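Long-range contacts in chitin-binding domain 3 protein (Micromonospora aurantiaca ATCC 27029, PDB 5OPF), which probably cleaves polysaccharides such as cellulose oxidatively, as a copper-dependent lytic polysaccharide monooxygenase: residues G67-S71 against A82-V86; G168-T174 against L187-F193. All coordinates share one frame; numbering follows the deposited sequence. Where two conformers were deposited one is given.

Interaction 1 (G67-S71 against A82-V86); sequences GQLCS and ALDTV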
loop_
_atom_site.group_PDB
_atom_site.type_symbol
_atom_site.label_atom_id
_atom_site.label_comp_id
_atom_site.label_asym_id
_atom_site.label_seq_id
_atom_site.Cartn_x
_atom_site.Cartn_y
_atom_site.Cartn_z
ATOM N N GLY A 67 -11.500 -8.303 1.571
ATOM C CA GLY A 67 -12.162 -7.189 0.924
ATOM C C GLY A 67 -11.924 -5.844 1.576
ATOM O O GLY A 67 -12.403 -4.827 1.052
ATOM N N GLN A 68 -11.210 -5.812 2.703
ATOM C CA GLN A 68 -10.880 -4.586 3.421
ATOM C C GLN A 68 -9.375 -4.438 3.604
ATOM O O GLN A 68 -8.927 -3.634 4.422
ATOM C CB GLN A 68 -11.575 -4.547 4.781
ATOM C CG GLN A 68 -13.083 -4.623 4.690
ATOM C CD GLN A 68 -13.755 -4.818 6.019
ATOM O OE1 GLN A 68 -14.751 -5.564 6.120
ATOM N NE2 GLN A 68 -13.258 -4.161 7.032
ATOM N N LEU A 69 -8.571 -5.191 2.850
ATOM C CA LEU A 69 -7.121 -5.115 3.042
ATOM C C LEU A 69 -6.584 -3.721 2.730
ATOM O O LEU A 69 -5.760 -3.182 3.477
ATOM C CB LEU A 69 -6.397 -6.179 2.207
ATOM C CG LEU A 69 -6.342 -7.571 2.851
ATOM C CD1 LEU A 69 -7.710 -8.223 2.951
ATOM C CD2 LEU A 69 -5.380 -8.466 2.113
ATOM N N CYS A 70 -7.037 -3.121 1.627
ATOM C CA CYS A 70 -6.431 -1.873 1.171
ATOM C C CYS A 70 -6.830 -0.657 2.006
ATOM O O CYS A 70 -6.159 0.383 1.921
ATOM C CB CYS A 70 -6.723 -1.650 -0.310
ATOM S SG CYS A 70 -6.100 -2.975 -1.381
ATOM N N SER A 71 -7.901 -0.761 2.795
ATOM C CA SER A 71 -8.288 0.277 3.740
ATOM C C SER A 71 -7.824 -0.020 5.158
ATOM O O SER A 71 -8.216 0.696 6.087
ATOM C CB SER A 71 -9.798 0.443 3.754
ATOM O OG SER A 71 -10.404 -0.681 4.348
ATOM N N ALA A 82 -12.478 3.923 0.275
ATOM C CA ALA A 82 -12.522 3.925 -1.185
ATOM C C ALA A 82 -11.331 3.214 -1.819
ATOM O O ALA A 82 -11.382 2.890 -3.015
ATOM C CB ALA A 82 -12.626 5.350 -1.718
ATOM N N LEU A 83 -10.275 2.934 -1.052
ATOM C CA LEU A 83 -9.172 2.150 -1.590
ATOM C C LEU A 83 -9.532 0.680 -1.743
ATOM O O LEU A 83 -8.759 -0.060 -2.369
ATOM C CB LEU A 83 -7.918 2.318 -0.722
ATOM C CG LEU A 83 -7.474 3.759 -0.454
ATOM C CD1 LEU A 83 -6.151 3.703 0.288
ATOM C CD2 LEU A 83 -7.371 4.576 -1.740
ATOM N N ASP A 84 -10.662 0.233 -1.183
ATOM C CA ASP A 84 -11.100 -1.150 -1.334
ATOM C C ASP A 84 -11.898 -1.382 -2.617
ATOM O O ASP A 84 -12.245 -2.531 -2.924
ATOM C CB ASP A 84 -11.966 -1.577 -0.134
ATOM C CG ASP A 84 -11.178 -1.712 1.163
ATOM O OD1 ASP A 84 -10.000 -2.141 1.114
ATOM O OD2 ASP A 84 -11.786 -1.430 2.232
ATOM N N THR A 85 -12.232 -0.334 -3.366
ATOM C CA THR A 85 -13.042 -0.508 -4.567
ATOM C C THR A 85 -12.299 -1.359 -5.590
ATOM O O THR A 85 -11.086 -1.251 -5.743
ATOM C CB THR A 85 -13.370 0.867 -5.133
ATOM O OG1 THR A 85 -14.053 1.598 -4.110
ATOM C CG2 THR A 85 -14.242 0.777 -6.386
ATOM N N VAL A 86 -13.029 -2.222 -6.280
ATOM C CA VAL A 86 -12.483 -3.084 -7.321
ATOM C C VAL A 86 -12.537 -2.332 -8.651
ATOM O O VAL A 86 -13.587 -1.787 -9.002
ATOM C CB VAL A 86 -13.316 -4.376 -7.384
ATOM C CG1 VAL A 86 -12.894 -5.254 -8.526
ATOM C CG2 VAL A 86 -13.225 -5.130 -6.067
HETATM O O HOH W 1 -13.024 -4.962 -1.652
HETATM O O HOH W 2 -9.159 -4.559 0.046
#

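Interaction 2 (G168-T174 against L187-F193); sequences GRHVVYT and LCSDVDF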
loop_
_atom_site.group_PDB
_atom_site.type_symbol
_atom_site.label_atom_id
_atom_site.label_comp_id
_atom_site.label_asym_id
_atom_site.label_seq_id
_atom_site.Cartn_x
_atom_site.Cartn_y
_atom_site.Cartn_z
ATOM N N GLY A 168 1.473 -9.706 -15.922
ATOM C CA GLY A 168 0.326 -8.821 -15.953
ATOM C C GLY A 168 0.015 -8.169 -14.608
ATOM O O GLY A 168 0.845 -8.085 -13.693
ATOM N N ARG A 169 -1.227 -7.688 -14.518
ATOM C CA ARG A 169 -1.689 -6.886 -13.389
ATOM C C ARG A 169 -1.773 -7.703 -12.106
ATOM O O ARG A 169 -2.357 -8.794 -12.079
ATOM C CB ARG A 169 -3.076 -6.333 -13.712
ATOM C CG ARG A 169 -3.763 -5.617 -12.562
ATOM C CD ARG A 169 -5.136 -5.106 -12.934
ATOM N NE ARG A 169 -5.145 -3.910 -13.770
ATOM C CZ ARG A 169 -5.096 -2.668 -13.286
ATOM N NH1 ARG A 169 -4.993 -2.466 -11.983
ATOM N NH2 ARG A 169 -5.172 -1.625 -14.096
ATOM N N HIS A 170 -1.238 -7.122 -11.028
ATOM C CA HIS A 170 -1.187 -7.731 -9.701
ATOM C C HIS A 170 -1.296 -6.643 -8.637
ATOM O O HIS A 170 -1.302 -5.449 -8.941
ATOM C CB HIS A 170 0.086 -8.581 -9.562
ATOM C CG HIS A 170 -0.078 -9.927 -10.161
ATOM N ND1 HIS A 170 -0.830 -10.893 -9.532
ATOM C CD2 HIS A 170 0.336 -10.449 -11.341
ATOM C CE1 HIS A 170 -0.854 -11.967 -10.300
ATOM N NE2 HIS A 170 -0.165 -11.724 -11.404
ATOM N N VAL A 171 -1.393 -7.080 -7.380
ATOM C CA VAL A 171 -1.368 -6.182 -6.234
ATOM C C VAL A 171 -0.275 -6.643 -5.277
ATOM O O VAL A 171 -0.167 -7.837 -4.965
ATOM C CB VAL A 171 -2.736 -6.129 -5.520
ATOM C CG1 VAL A 171 -2.707 -5.138 -4.363
ATOM C CG2 VAL A 171 -3.848 -5.740 -6.499
ATOM N N VAL A 172 0.537 -5.691 -4.828
ATOM C CA VAL A 172 1.484 -5.866 -3.735
ATOM C C VAL A 172 0.796 -5.391 -2.461
ATOM O O VAL A 172 0.141 -4.342 -2.440
ATOM C CB VAL A 172 2.766 -5.049 -3.992
ATOM C CG1 VAL A 172 3.811 -5.333 -2.918
ATOM C CG2 VAL A 172 3.334 -5.323 -5.384
ATOM N N TYR A 173 0.931 -6.163 -1.385
ATOM C CA TYR A 173 0.412 -5.768 -0.077
ATOM C C TYR A 173 1.578 -5.749 0.890
ATOM O O TYR A 173 2.211 -6.785 1.129
ATOM C CB TYR A 173 -0.645 -6.736 0.427
ATOM C CG TYR A 173 -1.492 -6.253 1.586
ATOM C CD1 TYR A 173 -2.179 -5.034 1.525
ATOM C CD2 TYR A 173 -1.678 -7.039 2.719
ATOM C CE1 TYR A 173 -3.012 -4.610 2.555
ATOM C CE2 TYR A 173 -2.515 -6.629 3.746
ATOM C CZ TYR A 173 -3.185 -5.426 3.654
ATOM O OH TYR A 173 -4.061 -5.064 4.657
ATOM N N THR A 174 1.863 -4.572 1.437
ATOM C CA THR A 174 2.987 -4.367 2.338
ATOM C C THR A 174 2.442 -4.018 3.720
ATOM O O THR A 174 1.611 -3.102 3.865
ATOM C CB THR A 174 3.919 -3.262 1.804
ATOM O OG1 THR A 174 4.428 -3.629 0.512
ATOM C CG2 THR A 174 5.099 -3.045 2.732
ATOM N N LEU A 187 -0.504 -1.301 3.108
ATOM C CA LEU A 187 -0.338 -0.589 1.841
ATOM C C LEU A 187 -0.540 -1.514 0.646
ATOM O O LEU A 187 0.290 -2.397 0.388
ATOM C CB LEU A 187 1.055 0.029 1.746
ATOM C CG LEU A 187 1.484 1.068 2.782
ATOM C CD1 LEU A 187 0.382 2.077 3.058
ATOM C CD2 LEU A 187 1.965 0.380 4.069
ATOM N N CYS A 188 -1.604 -1.277 -0.126
ATOM C CA CYS A 188 -1.786 -1.934 -1.422
ATOM C C CYS A 188 -1.128 -1.103 -2.506
ATOM O O CYS A 188 -1.355 0.110 -2.558
ATOM C CB CYS A 188 -3.271 -2.042 -1.766
ATOM S SG CYS A 188 -4.160 -3.228 -0.779
ATOM N N SER A 189 -0.362 -1.753 -3.389
ATOM C CA SER A 189 0.215 -1.094 -4.562
ATOM C C SER A 189 -0.131 -1.886 -5.818
ATOM O O SER A 189 0.141 -3.095 -5.891
ATOM C CB SER A 189 1.745 -1.011 -4.488
ATOM O OG SER A 189 2.169 -0.322 -3.333
ATOM N N ASP A 190 -0.693 -1.210 -6.816
ATOM C CA ASP A 190 -1.011 -1.859 -8.080
ATOM C C ASP A 190 0.205 -1.876 -8.994
ATOM O O ASP A 190 0.853 -0.848 -9.216
ATOM C CB ASP A 190 -2.195 -1.156 -8.738
ATOM C CG ASP A 190 -3.420 -1.188 -7.858
ATOM O OD1 ASP A 190 -4.034 -2.278 -7.778
ATOM O OD2 ASP A 190 -3.739 -0.134 -7.223
ATOM N N VAL A 191 0.520 -3.064 -9.511
ATOM C CA VAL A 191 1.696 -3.258 -10.347
ATOM C C VAL A 191 1.332 -4.094 -11.561
ATOM O O VAL A 191 0.293 -4.755 -11.607
ATOM C CB VAL A 191 2.869 -3.911 -9.576
ATOM C CG1 VAL A 191 3.277 -3.050 -8.402
ATOM C CG2 VAL A 191 2.518 -5.326 -9.136
ATOM N N ASP A 192 2.218 -4.080 -12.550
ATOM C CA ASP A 192 2.076 -4.934 -13.722
ATOM C C ASP A 192 3.434 -5.575 -13.958
ATOM O O ASP A 192 4.413 -4.872 -14.230
ATOM C CB ASP A 192 1.605 -4.119 -14.926
ATOM C CG ASP A 192 1.187 -4.993 -16.099
ATOM O OD1 ASP A 192 1.881 -5.991 -16.396
ATOM O OD2 ASP A 192 0.148 -4.681 -16.733
ATOM N N PHE A 193 3.499 -6.900 -13.829
ATOM C CA PHE A 193 4.734 -7.661 -13.998
ATOM C C PHE A 193 5.151 -7.815 -15.457
ATOM O O PHE A 193 6.193 -8.424 -15.737
ATOM C CB PHE A 193 4.610 -9.028 -13.296
ATOM C CG PHE A 193 4.767 -8.950 -11.798
ATOM C CD1 PHE A 193 6.016 -9.067 -11.230
ATOM C CD2 PHE A 193 3.682 -8.750 -10.969
ATOM C CE1 PHE A 193 6.194 -8.977 -9.860
ATOM C CE2 PHE A 193 3.847 -8.659 -9.593
ATOM C CZ PHE A 193 5.108 -8.767 -9.032
HETATM O O HOH W 3 -3.796 -4.046 -9.827
HETATM O O HOH W 4 2.644 -2.273 -1.240
#

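Interaction 1 (G67-S71 against A82-V86)
Cys70 and Asp84 bring the two segments closest, their CA atoms 5.3 Å apart, where the turn of 67-71 meets the end of the 3-10 segment 82-84. The carboxylate of Asp84 carries most of the contact. With CG swung anti to its own carbonyl carbon (chi1 -70°), the group reaches into the turn, and its two oxygens take separate tasks. OD2 accepts a short bond from Ser71 OG (2.6 Å), met on the syn side and 24° out of the carboxylate plane; the same OG also bonds to the backbone N of Arg74. OD1 takes a bent, weak bond from Ser71 N at 3.0 Å and receives a hydrogen from a water that accepts the N-H of Cys70. A second water donates to both Gly67 O and Asp84 O, bridging the two backbones. Alongside, Cys70 CB packs 3.3 Å from Leu83 O, which accepts a hydrogen bond from Arg10 NH1, while Leu83 CD1 lies 3.7 Å from Cys70 O. Were Asp84 exchanged for an alanine, Ser71 OG and the bridging water would probably lose their acceptor, and the turn would be likelier to shift. Because hydroxyl, amide and water all donate to it, the carboxylate is likely to stay ionised here, and this acidic side chain is the main polar tie between the loops flanking helix 75-78.

Interaction 2 (G168-T174 against L187-F193)
Tyr173 and Cys188 are brought together by their first torsions: the tyrosine CG stands anti to the backbone N (chi1 -165°), while the cysteine SG lies beside its own N (chi1 -71°), bringing SG obliquely to within 3.5 Å of the ring atom CD1. On that same face Val171 and Asp190 run side by side. Asp190 OD1 stays 4.3 Å from Arg169 NH1, too far for a salt bridge, and a water joins the two and also donates to His170 O; Arg10 pairs with the other carboxylate oxygen, and Trp89 O receives NH1. The opposite face mixes apolar and polar side chains. Val172 CG2 crosses onto both methyls of Val191, 3.8 Å from CG1, and His170 CB sits at the edge of the Phe193 ring, 3.8 Å from CE2, with the two ring planes inclined at 74°. Further along, a water links Thr174 OG1, Leu187 O and Ser189 OG, the last also bonded to Pro7 O. Paired backbone bonds between His170 and Val191, Val172 and Ser189, and Thr174 and Leu187 hold the strands, and Phe193 N adds another to Gly168 O. This is a regular antiparallel beta hairpin, whose strands 169-178 and 183-192 belong to the immunoglobulin-like beta sandwich of lytic polysaccharide monooxygenases.

Interaction 2 is a buried contact between two strands, whereas interaction 1 is partly buried and joins loops that pack beside their sheet. Their chemistry follows their place: regular backbone pairing backed by side-chain packing and bridging waters in 168-174 against 187-193; in 67-71 against 82-86 no backbone pairing, the Asp84 carboxylate and water bridges doing most of the work. The two are joined covalently, since Cys70 SG and Cys188 SG form a disulfide of 2.0 Å, and Tyr173 OH probably bonds to Leu69 O at 2.8 Å. Arg10 spans both as well, reaching Leu83 O in the loop and Asp190 in the strand. Loop and hairpin are thereby fixed to each other by covalent, polar and charged links.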